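Local atomic coordinates of amidohydrolase 2 (Bifidobacterium longum subsp. infantis, PDB entry 6UVZ), a protein that probably acts as a hydrolase of the metallo-dependent hydrolase superfamily, built on a TIM-barrel fold. Residues M4-I9 against F48-L53; H12-D17 against S217-V222; G55-V60 against R83-R88; P185-K190 against P211-Y216. One frame throughout, in Å; residues are numbered along the deposited sequence.

Interaction 1: residues M4-I9 against F48-L53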
loop_
_atom_site.group_PDB
_atom_site.type_symbol
_atom_site.label_atom_id
_atom_site.label_comp_id
_atom_site.label_asym_id
_atom_site.label_seq_id
_atom_site.Cartn_x
_atom_site.Cartn_y
_atom_site.Cartn_z
HETATM N N MSE A 4 -23.637 4.322 -5.473
HETATM C CA MSE A 4 -24.520 5.416 -5.875
HETATM C C MSE A 4 -23.671 6.678 -5.999
HETATM O O MSE A 4 -23.558 7.485 -5.074
HETATM C CB MSE A 4 -25.658 5.588 -4.877
ATOM N N THR A 5 -23.085 6.842 -7.192
ATOM C CA THR A 5 -22.052 7.824 -7.529
ATOM C C THR A 5 -21.073 8.059 -6.376
ATOM O O THR A 5 -21.308 8.878 -5.481
ATOM C CB THR A 5 -22.684 9.138 -8.042
ATOM O OG1 THR A 5 -21.652 10.045 -8.453
ATOM C CG2 THR A 5 -23.612 9.824 -7.020
ATOM N N LEU A 6 -19.955 7.335 -6.402
ATOM C CA LEU A 6 -18.970 7.344 -5.326
ATOM C C LEU A 6 -17.578 7.541 -5.905
ATOM O O LEU A 6 -17.209 6.878 -6.881
ATOM C CB LEU A 6 -19.027 6.037 -4.526
ATOM C CG LEU A 6 -17.875 5.750 -3.560
ATOM C CD1 LEU A 6 -17.977 6.616 -2.314
ATOM C CD2 LEU A 6 -17.834 4.272 -3.198
ATOM N N ASN A 7 -16.806 8.442 -5.301
ATOM C CA ASN A 7 -15.431 8.690 -5.711
ATOM C C ASN A 7 -14.502 7.707 -5.007
ATOM O O ASN A 7 -14.609 7.504 -3.793
ATOM C CB ASN A 7 -15.022 10.128 -5.394
ATOM C CG ASN A 7 -15.878 11.150 -6.115
ATOM O OD1 ASN A 7 -16.338 10.913 -7.232
ATOM N ND2 ASN A 7 -16.097 12.294 -5.479
ATOM N N VAL A 8 -13.592 7.103 -5.770
ATOM C CA VAL A 8 -12.715 6.049 -5.271
ATOM C C VAL A 8 -11.279 6.368 -5.664
ATOM O O VAL A 8 -11.003 6.684 -6.827
ATOM C CB VAL A 8 -13.127 4.666 -5.814
ATOM C CG1 VAL A 8 -12.100 3.615 -5.429
ATOM C CG2 VAL A 8 -14.504 4.280 -5.297
ATOM N N ILE A 9 -10.371 6.287 -4.695
ATOM C CA ILE A 9 -8.934 6.408 -4.927
ATOM C C ILE A 9 -8.283 5.108 -4.476
ATOM O O ILE A 9 -8.333 4.763 -3.288
ATOM C CB ILE A 9 -8.327 7.609 -4.186
ATOM C CG1 ILE A 9 -8.802 8.922 -4.809
ATOM C CG2 ILE A 9 -6.806 7.530 -4.199
ATOM C CD1 ILE A 9 -8.193 10.154 -4.172
ATOM N N PHE A 48 -18.169 -1.288 -11.868
ATOM C CA PHE A 48 -18.706 -1.046 -10.536
ATOM C C PHE A 48 -19.426 0.291 -10.421
ATOM O O PHE A 48 -19.949 0.605 -9.346
ATOM C CB PHE A 48 -17.582 -1.129 -9.497
ATOM C CG PHE A 48 -16.838 -2.438 -9.512
ATOM C CD1 PHE A 48 -15.510 -2.500 -9.125
ATOM C CD2 PHE A 48 -17.468 -3.605 -9.913
ATOM C CE1 PHE A 48 -14.824 -3.701 -9.138
ATOM C CE2 PHE A 48 -16.787 -4.809 -9.931
ATOM C CZ PHE A 48 -15.464 -4.857 -9.542
ATOM N N GLY A 49 -19.464 1.079 -11.492
ATOM C CA GLY A 49 -20.201 2.327 -11.478
ATOM C C GLY A 49 -19.667 3.386 -10.544
ATOM O O GLY A 49 -20.423 4.266 -10.126
ATOM N N VAL A 50 -18.385 3.329 -10.200
ATOM C CA VAL A 50 -17.772 4.321 -9.335
ATOM C C VAL A 50 -16.937 5.267 -10.187
ATOM O O VAL A 50 -16.519 4.944 -11.302
ATOM C CB VAL A 50 -16.915 3.672 -8.224
ATOM C CG1 VAL A 50 -17.786 2.842 -7.294
ATOM C CG2 VAL A 50 -15.817 2.819 -8.836
ATOM N N ASN A 51 -16.694 6.461 -9.651
ATOM C CA ASN A 51 -15.877 7.468 -10.326
ATOM C C ASN A 51 -14.426 7.239 -9.917
ATOM O O ASN A 51 -13.999 7.654 -8.837
ATOM C CB ASN A 51 -16.350 8.871 -9.972
ATOM C CG ASN A 51 -15.798 9.926 -10.909
ATOM O OD1 ASN A 51 -15.463 9.638 -12.058
ATOM N ND2 ASN A 51 -15.700 11.158 -10.423
ATOM N N PHE A 52 -13.667 6.571 -10.783
ATOM C CA PHE A 52 -12.280 6.223 -10.490
ATOM C C PHE A 52 -11.408 7.461 -10.663
ATOM O O PHE A 52 -11.187 7.925 -11.786
ATOM C CB PHE A 52 -11.820 5.085 -11.398
ATOM C CG PHE A 52 -10.430 4.599 -11.108
ATOM C CD1 PHE A 52 -10.041 4.303 -9.812
ATOM C CD2 PHE A 52 -9.517 4.422 -12.134
ATOM C CE1 PHE A 52 -8.763 3.851 -9.544
ATOM C CE2 PHE A 52 -8.238 3.969 -11.873
ATOM C CZ PHE A 52 -7.861 3.683 -10.575
ATOM N N LEU A 53 -10.909 7.995 -9.550
ATOM C CA LEU A 53 -10.095 9.202 -9.557
ATOM C C LEU A 53 -8.606 8.922 -9.715
ATOM O O LEU A 53 -7.810 9.866 -9.709
ATOM C CB LEU A 53 -10.327 10.003 -8.270
ATOM C CG LEU A 53 -11.751 10.504 -8.025
ATOM C CD1 LEU A 53 -11.804 11.374 -6.779
ATOM C CD2 LEU A 53 -12.269 11.260 -9.237
#
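N7 pairs with N51 and V8 with F52 in parallel register, a worked example of how the first two strands of a barrel are joined. N51 N donates to L6 O at 2.8 Å. V8 gives both its backbone N-H and its carbonyl to the neighbouring strand: its N donates to N51 O, and its O accepts from L53 N at 3.0 Å. The short strands are splayed by 36°. The tight side is apolar. V8 CG2, set anti to the carbonyl carbon, leans across V50 and meets its CB at 3.8 Å, while L6 CD2 lies 4.3 Å from V50 CG1. Y45 of helix 38-47 touches both valines and stacks its ring on that of F52, and F233 and F247 add further cover.

The face bearing N7 and N51 is more open to solvent: N51 is exposed and N7 partly so. The two amides run side by side with planes 57° apart; N51 ND2 reaches N7 OD1 at 3.3 Å from above the N7 carbonyl plane, while that oxygen lies close to the plane of the N51 amide. N7 ND2 makes a weak hydrogen bond to E248 of helix 244-254. L53 partly flanks this pair, with its CD1 3.7 Å from N7 CB. A Schellman motif at G49 ends helix 38-47 and turns the chain into strand 51-58, completing the strand-helix-strand unit that opens a TIM barrel.

Interaction 2: residues H12-D17 against S217-V222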
loop_
_atom_site.group_PDB
_atom_site.type_symbol
_atom_site.label_atom_id
_atom_site.label_comp_id
_atom_site.label_asym_id
_atom_site.label_seq_id
_atom_site.Cartn_x
_atom_site.Cartn_y
_atom_site.Cartn_z
ATOM N N HIS A 12 -3.428 1.307 -3.541
ATOM C CA HIS A 12 -2.462 0.221 -3.701
ATOM C C HIS A 12 -2.871 -0.631 -4.895
ATOM O O HIS A 12 -3.840 -1.391 -4.806
ATOM C CB HIS A 12 -2.387 -0.617 -2.429
ATOM C CG HIS A 12 -1.294 -1.641 -2.437
ATOM N ND1 HIS A 12 -0.155 -1.519 -1.670
ATOM C CD2 HIS A 12 -1.169 -2.809 -3.111
ATOM C CE1 HIS A 12 0.625 -2.565 -1.874
ATOM N NE2 HIS A 12 0.033 -3.363 -2.744
ATOM N N PHE A 13 -2.133 -0.513 -5.999
ATOM C CA PHE A 13 -2.343 -1.375 -7.153
ATOM C C PHE A 13 -1.007 -1.594 -7.848
ATOM O O PHE A 13 -0.037 -0.869 -7.617
ATOM C CB PHE A 13 -3.375 -0.789 -8.128
ATOM C CG PHE A 13 -2.820 0.262 -9.051
ATOM C CD1 PHE A 13 -2.407 -0.070 -10.333
ATOM C CD2 PHE A 13 -2.722 1.581 -8.643
ATOM C CE1 PHE A 13 -1.898 0.892 -11.185
ATOM C CE2 PHE A 13 -2.215 2.548 -9.492
ATOM C CZ PHE A 13 -1.803 2.202 -10.764
ATOM N N HIS A 14 -0.968 -2.610 -8.709
ATOM C CA HIS A 14 0.240 -2.975 -9.434
ATOM C C HIS A 14 -0.063 -3.126 -10.918
ATOM O O HIS A 14 -1.188 -3.447 -11.311
ATOM C CB HIS A 14 0.844 -4.289 -8.914
ATOM C CG HIS A 14 1.076 -4.312 -7.435
ATOM N ND1 HIS A 14 2.135 -3.662 -6.839
ATOM C CD2 HIS A 14 0.394 -4.918 -6.436
ATOM C CE1 HIS A 14 2.091 -3.861 -5.533
ATOM N NE2 HIS A 14 1.045 -4.621 -5.263
ATOM N N ILE A 15 0.963 -2.891 -11.737
ATOM C CA ILE A 15 0.935 -3.197 -13.161
ATOM C C ILE A 15 2.299 -3.756 -13.543
ATOM O O ILE A 15 3.327 -3.367 -12.983
ATOM C CB ILE A 15 0.595 -1.968 -14.039
ATOM C CG1 ILE A 15 1.563 -0.816 -13.759
ATOM C CG2 ILE A 15 -0.850 -1.534 -13.838
ATOM C CD1 ILE A 15 1.376 0.373 -14.672
ATOM N N TRP A 16 2.304 -4.683 -14.500
ATOM C CA TRP A 16 3.559 -5.248 -14.977
ATOM C C TRP A 16 3.345 -5.888 -16.340
ATOM O O TRP A 16 2.213 -6.135 -16.765
ATOM C CB TRP A 16 4.135 -6.272 -13.990
ATOM C CG TRP A 16 3.235 -7.437 -13.698
ATOM C CD1 TRP A 16 2.948 -8.482 -14.530
ATOM C CD2 TRP A 16 2.525 -7.688 -12.480
ATOM N NE1 TRP A 16 2.093 -9.359 -13.909
ATOM C CE2 TRP A 16 1.819 -8.895 -12.649
ATOM C CE3 TRP A 16 2.412 -7.005 -11.265
ATOM C CZ2 TRP A 16 1.013 -9.435 -11.649
ATOM C CZ3 TRP A 16 1.612 -7.543 -10.273
ATOM C CH2 TRP A 16 0.924 -8.745 -10.471
ATOM N N ASP A 17 4.459 -6.150 -17.015
ATOM C CA ASP A 17 4.468 -6.834 -18.306
ATOM C C ASP A 17 5.500 -7.949 -18.227
ATOM O O ASP A 17 6.712 -7.660 -18.138
ATOM C CB ASP A 17 4.789 -5.865 -19.441
ATOM C CG ASP A 17 4.642 -6.496 -20.814
ATOM O OD1 ASP A 17 4.157 -7.643 -20.900
ATOM O OD2 ASP A 17 5.013 -5.840 -21.810
ATOM N N SER A 217 -7.901 -0.130 -0.403
ATOM C CA SER A 217 -6.865 -0.741 -1.220
ATOM C C SER A 217 -7.432 -1.977 -1.897
ATOM O O SER A 217 -8.088 -2.798 -1.248
ATOM C CB SER A 217 -5.642 -1.108 -0.372
ATOM O OG SER A 217 -4.796 -2.007 -1.063
ATOM N N SER A 218 -7.179 -2.109 -3.197
ATOM C CA SER A 218 -7.635 -3.262 -3.963
ATOM C C SER A 218 -6.588 -4.357 -4.085
ATOM O O SER A 218 -6.953 -5.528 -4.232
ATOM C CB SER A 218 -8.064 -2.834 -5.372
ATOM O OG SER A 218 -6.951 -2.390 -6.128
ATOM N N ASN A 219 -5.301 -4.005 -4.031
ATOM C CA ASN A 219 -4.204 -4.952 -4.238
ATOM C C ASN A 219 -4.313 -5.637 -5.600
ATOM O O ASN A 219 -3.897 -6.785 -5.770
ATOM C CB ASN A 219 -4.136 -5.989 -3.111
ATOM C CG ASN A 219 -2.764 -6.620 -2.979
ATOM O OD1 ASN A 219 -1.768 -6.074 -3.451
ATOM N ND2 ASN A 219 -2.707 -7.779 -2.332
ATOM N N TRP A 220 -4.878 -4.928 -6.573
ATOM C CA TRP A 220 -5.040 -5.471 -7.912
ATOM C C TRP A 220 -3.687 -5.519 -8.622
ATOM O O TRP A 220 -2.866 -4.612 -8.453
ATOM C CB TRP A 220 -6.029 -4.609 -8.699
ATOM C CG TRP A 220 -6.357 -5.109 -10.069
ATOM C CD1 TRP A 220 -7.345 -5.985 -10.407
ATOM C CD2 TRP A 220 -5.700 -4.753 -11.291
ATOM N NE1 TRP A 220 -7.342 -6.201 -11.763
ATOM C CE2 TRP A 220 -6.342 -5.456 -12.330
ATOM C CE3 TRP A 220 -4.631 -3.909 -11.607
ATOM C CZ2 TRP A 220 -5.950 -5.342 -13.661
ATOM C CZ3 TRP A 220 -4.243 -3.797 -12.931
ATOM C CH2 TRP A 220 -4.902 -4.510 -13.941
ATOM N N PRO A 221 -3.418 -6.563 -9.426
ATOM C CA PRO A 221 -4.287 -7.708 -9.716
ATOM C C PRO A 221 -4.024 -8.926 -8.832
ATOM O O PRO A 221 -4.516 -10.012 -9.136
ATOM C CB PRO A 221 -3.945 -8.023 -11.169
ATOM C CG PRO A 221 -2.485 -7.712 -11.251
ATOM C CD PRO A 221 -2.227 -6.561 -10.294
ATOM N N VAL A 222 -3.252 -8.747 -7.757
ATOM C CA VAL A 222 -2.970 -9.856 -6.854
ATOM C C VAL A 222 -4.232 -10.336 -6.149
ATOM O O VAL A 222 -4.304 -11.500 -5.733
ATOM C CB VAL A 222 -1.885 -9.448 -5.838
ATOM C CG1 VAL A 222 -1.426 -10.648 -5.021
ATOM C CG2 VAL A 222 -0.706 -8.809 -6.553
#
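H12 and H14 meet the loop S217-V222 through their backbones first: N219 N donates to H12 O at 3.1 Å, and H14 N to W220 O at 2.8 Å. The two histidines differ in their first torsions. H12 CG stands anti to the backbone N (chi1 -172°), and its ring runs beside the N219 amide, the planes 70° apart. In H14, CG is anti to the carbonyl carbon instead (chi1 -53°), and N219 OD1 lies at the ring edge, near its plane, 3.6 Å from NE2. Beyond the loop, H12 ND1 is hydrogen-bonded to K190 NZ and H14 ND1 to V58 O, and N219 ND2 is held by G193 O and D194.

The peptide before P221 is cis, and P221 CB sits over the centre of the W220 ring, 3.6 Å above its plane. From the other segment W16 comes tip to tip with this proline, CH2 to CG at 3.6 Å, while I15 CG2 approaches the edge of W220, 4.2 Å from CZ3. H12-F13-H14 matches the HxH signature that binds metal in relatives; its polar surroundings, with ND1 of both rings anchored, are consistent with imidazoles held in fixed orientation for a similar role here.

Interaction 3: residues G55-V60 against R83-R88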
loop_
_atom_site.group_PDB
_atom_site.type_symbol
_atom_site.label_atom_id
_atom_site.label_comp_id
_atom_site.label_asym_id
_atom_site.label_seq_id
_atom_site.Cartn_x
_atom_site.Cartn_y
_atom_site.Cartn_z
ATOM N N GLY A 55 -5.121 5.888 -9.062
ATOM C CA GLY A 55 -4.549 4.927 -8.148
ATOM C C GLY A 55 -3.134 5.300 -7.745
ATOM O O GLY A 55 -2.502 6.182 -8.333
ATOM N N VAL A 56 -2.647 4.602 -6.723
ATOM C CA VAL A 56 -1.288 4.756 -6.219
ATOM C C VAL A 56 -0.519 3.498 -6.596
ATOM O O VAL A 56 -0.806 2.407 -6.088
ATOM C CB VAL A 56 -1.259 4.989 -4.704
ATOM C CG1 VAL A 56 0.173 4.959 -4.188
ATOM C CG2 VAL A 56 -1.924 6.311 -4.358
ATOM N N TYR A 57 0.456 3.644 -7.488
ATOM C CA TYR A 57 1.278 2.510 -7.885
ATOM C C TYR A 57 2.241 2.133 -6.767
ATOM O O TYR A 57 2.788 2.997 -6.076
ATOM C CB TYR A 57 2.055 2.837 -9.160
ATOM C CG TYR A 57 3.024 1.757 -9.594
ATOM C CD1 TYR A 57 2.625 0.746 -10.459
ATOM C CD2 TYR A 57 4.342 1.754 -9.149
ATOM C CE1 TYR A 57 3.509 -0.239 -10.863
ATOM C CE2 TYR A 57 5.230 0.774 -9.545
ATOM C CZ TYR A 57 4.808 -0.221 -10.402
ATOM O OH TYR A 57 5.692 -1.197 -10.801
ATOM N N VAL A 58 2.445 0.831 -6.594
ATOM C CA VAL A 58 3.404 0.296 -5.637
ATOM C C VAL A 58 4.363 -0.610 -6.396
ATOM O O VAL A 58 3.955 -1.317 -7.323
ATOM C CB VAL A 58 2.705 -0.471 -4.493
ATOM C CG1 VAL A 58 3.715 -0.904 -3.443
ATOM C CG2 VAL A 58 1.618 0.389 -3.867
ATOM N N GLU A 59 5.639 -0.574 -6.011
ATOM C CA GLU A 59 6.661 -1.328 -6.726
ATOM C C GLU A 59 6.331 -2.816 -6.738
ATOM O O GLU A 59 5.846 -3.373 -5.750
ATOM C CB GLU A 59 8.035 -1.083 -6.098
ATOM C CG GLU A 59 8.124 -1.373 -4.606
ATOM C CD GLU A 59 8.521 -2.806 -4.312
ATOM O OE1 GLU A 59 8.064 -3.358 -3.290
ATOM O OE2 GLU A 59 9.291 -3.381 -5.109
ATOM N N VAL A 60 6.588 -3.455 -7.876
ATOM C CA VAL A 60 6.203 -4.842 -8.097
ATOM C C VAL A 60 7.360 -5.802 -7.810
ATOM O O VAL A 60 7.328 -6.952 -8.247
ATOM C CB VAL A 60 5.651 -5.051 -9.515
ATOM C CG1 VAL A 60 4.408 -4.203 -9.729
ATOM C CG2 VAL A 60 6.714 -4.716 -10.553
ATOM N N ARG A 83 3.478 7.300 -7.265
ATOM C CA ARG A 83 4.348 6.179 -7.596
ATOM C C ARG A 83 5.208 5.841 -6.389
ATOM O O ARG A 83 6.003 6.672 -5.937
ATOM C CB ARG A 83 5.224 6.502 -8.808
ATOM C CG ARG A 83 4.447 6.595 -10.104
ATOM C CD ARG A 83 5.258 7.259 -11.201
ATOM N NE ARG A 83 4.479 7.405 -12.426
ATOM C CZ ARG A 83 3.570 8.353 -12.623
ATOM N NH1 ARG A 83 3.319 9.243 -11.673
ATOM N NH2 ARG A 83 2.905 8.410 -13.769
HETATM N N MSE A 84 5.048 4.628 -5.872
HETATM C CA MSE A 84 5.835 4.156 -4.739
HETATM C C MSE A 84 6.903 3.176 -5.211
HETATM O O MSE A 84 6.678 1.966 -5.241
HETATM C CB MSE A 84 4.934 3.495 -3.695
HETATM C CG MSE A 84 3.790 4.376 -3.218
HETATM SE SE MSE A 84 4.405 5.905 -2.181
HETATM C CE MSE A 84 3.564 7.331 -3.200
ATOM N N LEU A 85 8.062 3.707 -5.583
ATOM C CA LEU A 85 9.154 2.898 -6.099
ATOM C C LEU A 85 10.001 2.354 -4.950
ATOM O O LEU A 85 9.878 2.775 -3.799
ATOM C CB LEU A 85 9.995 3.721 -7.074
ATOM C CG LEU A 85 9.154 4.341 -8.195
ATOM C CD1 LEU A 85 9.989 5.215 -9.115
ATOM C CD2 LEU A 85 8.441 3.256 -8.989
ATOM N N GLN A 86 10.865 1.396 -5.272
ATOM C CA GLN A 86 11.606 0.684 -4.243
ATOM C C GLN A 86 12.940 1.360 -3.943
ATOM O O GLN A 86 13.469 2.141 -4.738
ATOM C CB GLN A 86 11.837 -0.774 -4.647
ATOM C CG GLN A 86 12.625 -0.969 -5.929
ATOM C CD GLN A 86 12.896 -2.433 -6.219
ATOM O OE1 GLN A 86 12.818 -2.876 -7.365
ATOM N NE2 GLN A 86 13.219 -3.193 -5.179
ATOM N N GLY A 87 13.479 1.045 -2.772
ATOM C CA GLY A 87 14.749 1.602 -2.343
ATOM C C GLY A 87 15.113 1.060 -0.979
ATOM O O GLY A 87 14.326 0.365 -0.328
ATOM N N ARG A 88 16.331 1.389 -0.555
ATOM C CA ARG A 88 16.848 0.997 0.750
ATOM C C ARG A 88 16.909 2.233 1.639
ATOM O O ARG A 88 17.631 3.186 1.331
ATOM C CB ARG A 88 18.226 0.348 0.623
ATOM C CG ARG A 88 18.798 -0.156 1.939
ATOM C CD ARG A 88 20.077 -0.948 1.721
ATOM N NE ARG A 88 20.662 -1.392 2.983
ATOM C CZ ARG A 88 20.313 -2.507 3.617
ATOM N NH1 ARG A 88 19.376 -3.297 3.111
ATOM N NH2 ARG A 88 20.900 -2.832 4.761
#
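In the beta-alpha-beta unit made by strand 51-58, helix 65-73 and strand 80-86, Y57 pairs with R83 and V58 with M84, the strand directions differing by just 5°. M84 N donates to Y57 O at 2.8 Å, and the return bond from E59 N to M84 O, at 2.9 Å, is weak. M84, modelled as selenomethionine, sets its CG 3.8 Å from V56 CG1, and Y255 touches both residues. On the face bearing Y57 and R83, the tyrosine crosses L85 at about a right angle, with CE2 4.1 Å from L85 CD2; its hydroxyl is bonded to E68 of the connecting helix.

Just past the end of strand 51-58, E59 reaches the last residue of strand 80-86. Its CG lies between the backbone N and the carbonyl carbon (chi1 55°), and the chain bends again at chi2. CG stands 3.8 Å from Q86 CB; the two side chains cross at about a right angle, and OE2 meets that same aliphatic CB at 3.7 Å. The charge of E59 is answered beyond the two segments: OE1 makes a salt bridge with R103, and OE2 accepts from D61 N. A buried acid just beyond the C-terminal end of a strand, tied to a residue two strands further on, belongs to the end of a TIM barrel where active sites are found.

Interaction 4: residues P185-K190 against P211-Y216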
loop_
_atom_site.group_PDB
_atom_site.type_symbol
_atom_site.label_atom_id
_atom_site.label_comp_id
_atom_site.label_asym_id
_atom_site.label_seq_id
_atom_site.Cartn_x
_atom_site.Cartn_y
_atom_site.Cartn_z
ATOM N N PRO A 185 0.690 10.097 14.662
ATOM C CA PRO A 185 -0.140 11.092 13.963
ATOM C C PRO A 185 -0.207 10.902 12.456
ATOM O O PRO A 185 -1.191 11.339 11.844
ATOM C CB PRO A 185 0.534 12.422 14.323
ATOM C CG PRO A 185 1.958 12.058 14.574
ATOM C CD PRO A 185 1.934 10.685 15.191
ATOM N N ASN A 186 0.792 10.275 11.835
ATOM C CA ASN A 186 0.835 10.138 10.382
ATOM C C ASN A 186 0.882 8.677 9.946
ATOM O O ASN A 186 1.478 8.349 8.918
ATOM C CB ASN A 186 2.021 10.908 9.803
ATOM C CG ASN A 186 1.979 12.383 10.147
ATOM O OD1 ASN A 186 1.220 13.148 9.551
ATOM N ND2 ASN A 186 2.797 12.791 11.109
ATOM N N SER A 187 0.254 7.791 10.713
ATOM C CA SER A 187 0.188 6.381 10.360
ATOM C C SER A 187 -1.110 6.088 9.620
ATOM O O SER A 187 -2.152 6.683 9.906
ATOM C CB SER A 187 0.291 5.503 11.607
ATOM O OG SER A 187 -0.776 5.764 12.503
ATOM N N TYR A 188 -1.035 5.174 8.656
ATOM C CA TYR A 188 -2.192 4.761 7.878
ATOM C C TYR A 188 -2.108 3.263 7.636
ATOM O O TYR A 188 -1.017 2.690 7.593
ATOM C CB TYR A 188 -2.276 5.505 6.536
ATOM C CG TYR A 188 -2.482 6.999 6.668
ATOM C CD1 TYR A 188 -3.756 7.551 6.622
ATOM C CD2 TYR A 188 -1.402 7.857 6.832
ATOM C CE1 TYR A 188 -3.949 8.914 6.739
ATOM C CE2 TYR A 188 -1.586 9.221 6.951
ATOM C CZ TYR A 188 -2.861 9.745 6.903
ATOM O OH TYR A 188 -3.048 11.102 7.020
ATOM N N ILE A 189 -3.267 2.631 7.478
ATOM C CA ILE A 189 -3.347 1.190 7.284
ATOM C C ILE A 189 -4.307 0.894 6.138
ATOM O O ILE A 189 -5.361 1.527 6.014
ATOM C CB ILE A 189 -3.778 0.467 8.580
ATOM C CG1 ILE A 189 -3.776 -1.050 8.382
ATOM C CG2 ILE A 189 -5.135 0.967 9.060
ATOM C CD1 ILE A 189 -3.915 -1.831 9.670
ATOM N N LYS A 190 -3.929 -0.058 5.291
ATOM C CA LYS A 190 -4.729 -0.457 4.143
ATOM C C LYS A 190 -5.523 -1.713 4.466
ATOM O O LYS A 190 -5.031 -2.610 5.158
ATOM C CB LYS A 190 -3.839 -0.711 2.924
ATOM C CG LYS A 190 -3.143 0.523 2.394
ATOM C CD LYS A 190 -2.190 0.166 1.271
ATOM C CE LYS A 190 -1.685 1.413 0.578
ATOM N NZ LYS A 190 -0.571 1.123 -0.365
ATOM N N PRO A 211 -11.710 6.273 11.674
ATOM C CA PRO A 211 -12.162 6.436 10.287
ATOM C C PRO A 211 -11.316 7.391 9.460
ATOM O O PRO A 211 -11.561 7.517 8.255
ATOM C CB PRO A 211 -13.585 6.982 10.464
ATOM C CG PRO A 211 -13.512 7.761 11.734
ATOM C CD PRO A 211 -12.563 7.007 12.628
ATOM N N LYS A 212 -10.337 8.065 10.062
ATOM C CA LYS A 212 -9.522 9.044 9.355
ATOM C C LYS A 212 -8.174 8.497 8.905
ATOM O O LYS A 212 -7.464 9.186 8.163
ATOM C CB LYS A 212 -9.291 10.278 10.238
ATOM C CG LYS A 212 -10.542 11.097 10.504
ATOM C CD LYS A 212 -11.092 11.688 9.217
ATOM C CE LYS A 212 -12.332 12.527 9.481
ATOM N NZ LYS A 212 -12.872 13.121 8.227
ATOM N N LYS A 213 -7.803 7.291 9.325
ATOM C CA LYS A 213 -6.493 6.724 9.029
ATOM C C LYS A 213 -6.628 5.312 8.474
ATOM O O LYS A 213 -5.829 4.422 8.777
ATOM C CB LYS A 213 -5.603 6.748 10.271
ATOM C CG LYS A 213 -5.301 8.159 10.768
ATOM C CD LYS A 213 -4.956 8.190 12.250
ATOM C CE LYS A 213 -3.603 7.562 12.529
ATOM N NZ LYS A 213 -3.233 7.655 13.968
ATOM N N VAL A 214 -7.647 5.091 7.646
ATOM C CA VAL A 214 -7.880 3.810 6.990
ATOM C C VAL A 214 -8.066 4.068 5.501
ATOM O O VAL A 214 -8.909 4.881 5.108
ATOM C CB VAL A 214 -9.106 3.080 7.574
ATOM C CG1 VAL A 214 -9.412 1.835 6.767
ATOM C CG2 VAL A 214 -8.864 2.718 9.031
ATOM N N LEU A 215 -7.281 3.377 4.677
ATOM C CA LEU A 215 -7.254 3.597 3.239
ATOM C C LEU A 215 -7.885 2.418 2.510
ATOM O O LEU A 215 -7.654 1.260 2.869
ATOM C CB LEU A 215 -5.818 3.790 2.744
ATOM C CG LEU A 215 -4.941 4.800 3.485
ATOM C CD1 LEU A 215 -3.488 4.649 3.064
ATOM C CD2 LEU A 215 -5.423 6.214 3.230
ATOM N N TYR A 216 -8.674 2.715 1.480
ATOM C CA TYR A 216 -9.176 1.670 0.598
ATOM C C TYR A 216 -8.057 1.188 -0.314
ATOM O O TYR A 216 -7.358 1.995 -0.937
ATOM C CB TYR A 216 -10.351 2.164 -0.244
ATOM C CG TYR A 216 -10.586 1.303 -1.466
ATOM C CD1 TYR A 216 -11.163 0.044 -1.352
ATOM C CD2 TYR A 216 -10.214 1.739 -2.731
ATOM C CE1 TYR A 216 -11.368 -0.752 -2.464
ATOM C CE2 TYR A 216 -10.415 0.950 -3.848
ATOM C CZ TYR A 216 -10.993 -0.293 -3.710
ATOM O OH TYR A 216 -11.195 -1.078 -4.821
#
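K213 packs its side chain over the carbonyl oxygen of S187, and each atom can be followed in turn. CB lies 3.5 Å from S187 O, CG is 3.6 Å from S187 O, and CD is still only 4.0 Å from that oxygen. A bend at chi3 (70°) then turns CE back to S187, 3.1 Å from its O and beside its OG. At the tip, NZ lies 3.4 Å from S187 OG, and it is bonded to the carbonyls of L184 and A182, while S187 OG has its own bond to L181 O.

Past this point the strands pair in parallel. I189 N makes a weak bond of 3.4 Å to K213 O, and L215 N a straighter one to I189 O at 3.0 Å, with 170° at the hydrogen. Two faces follow. L215 CD1 packs on Y188 CB at 3.8 Å, with N250 of helix 244-254 beside the leucine, whereas I189 and V214 lie side by side against F209 of helix 199-209. K190 sends an extended chain away from the contact to a salt bridge with E136. The chemistry at K213 is that of an ammonium group gathered by neutral carbonyl oxygens, which would probably favour its charged form and tie the turn before strand 187-191 to the start of strand 214-216.

Overall arrangement
The four contacts belong to one barrel of eight parallel strands. Interactions 1 and 3 share strand 51-58, yet their centres lie about 23 Å apart because they use its two ends. Interaction 4 joins the last two strands, and the barrel closes where Y216 meets the first strand, by backbone bonding to S11 and by packing of its CE2 on V8 CG1 at 3.5 Å. Interaction 2, about 11 Å from interaction 3 between centres, gathers the ends: H14 ND1 lies 3.0 Å from V58 O, and H12 ND1 is 3.0 Å from K190 NZ of interaction 4. This convergence on the two histidines marks the probable active-site mouth, as in related amidohydrolases.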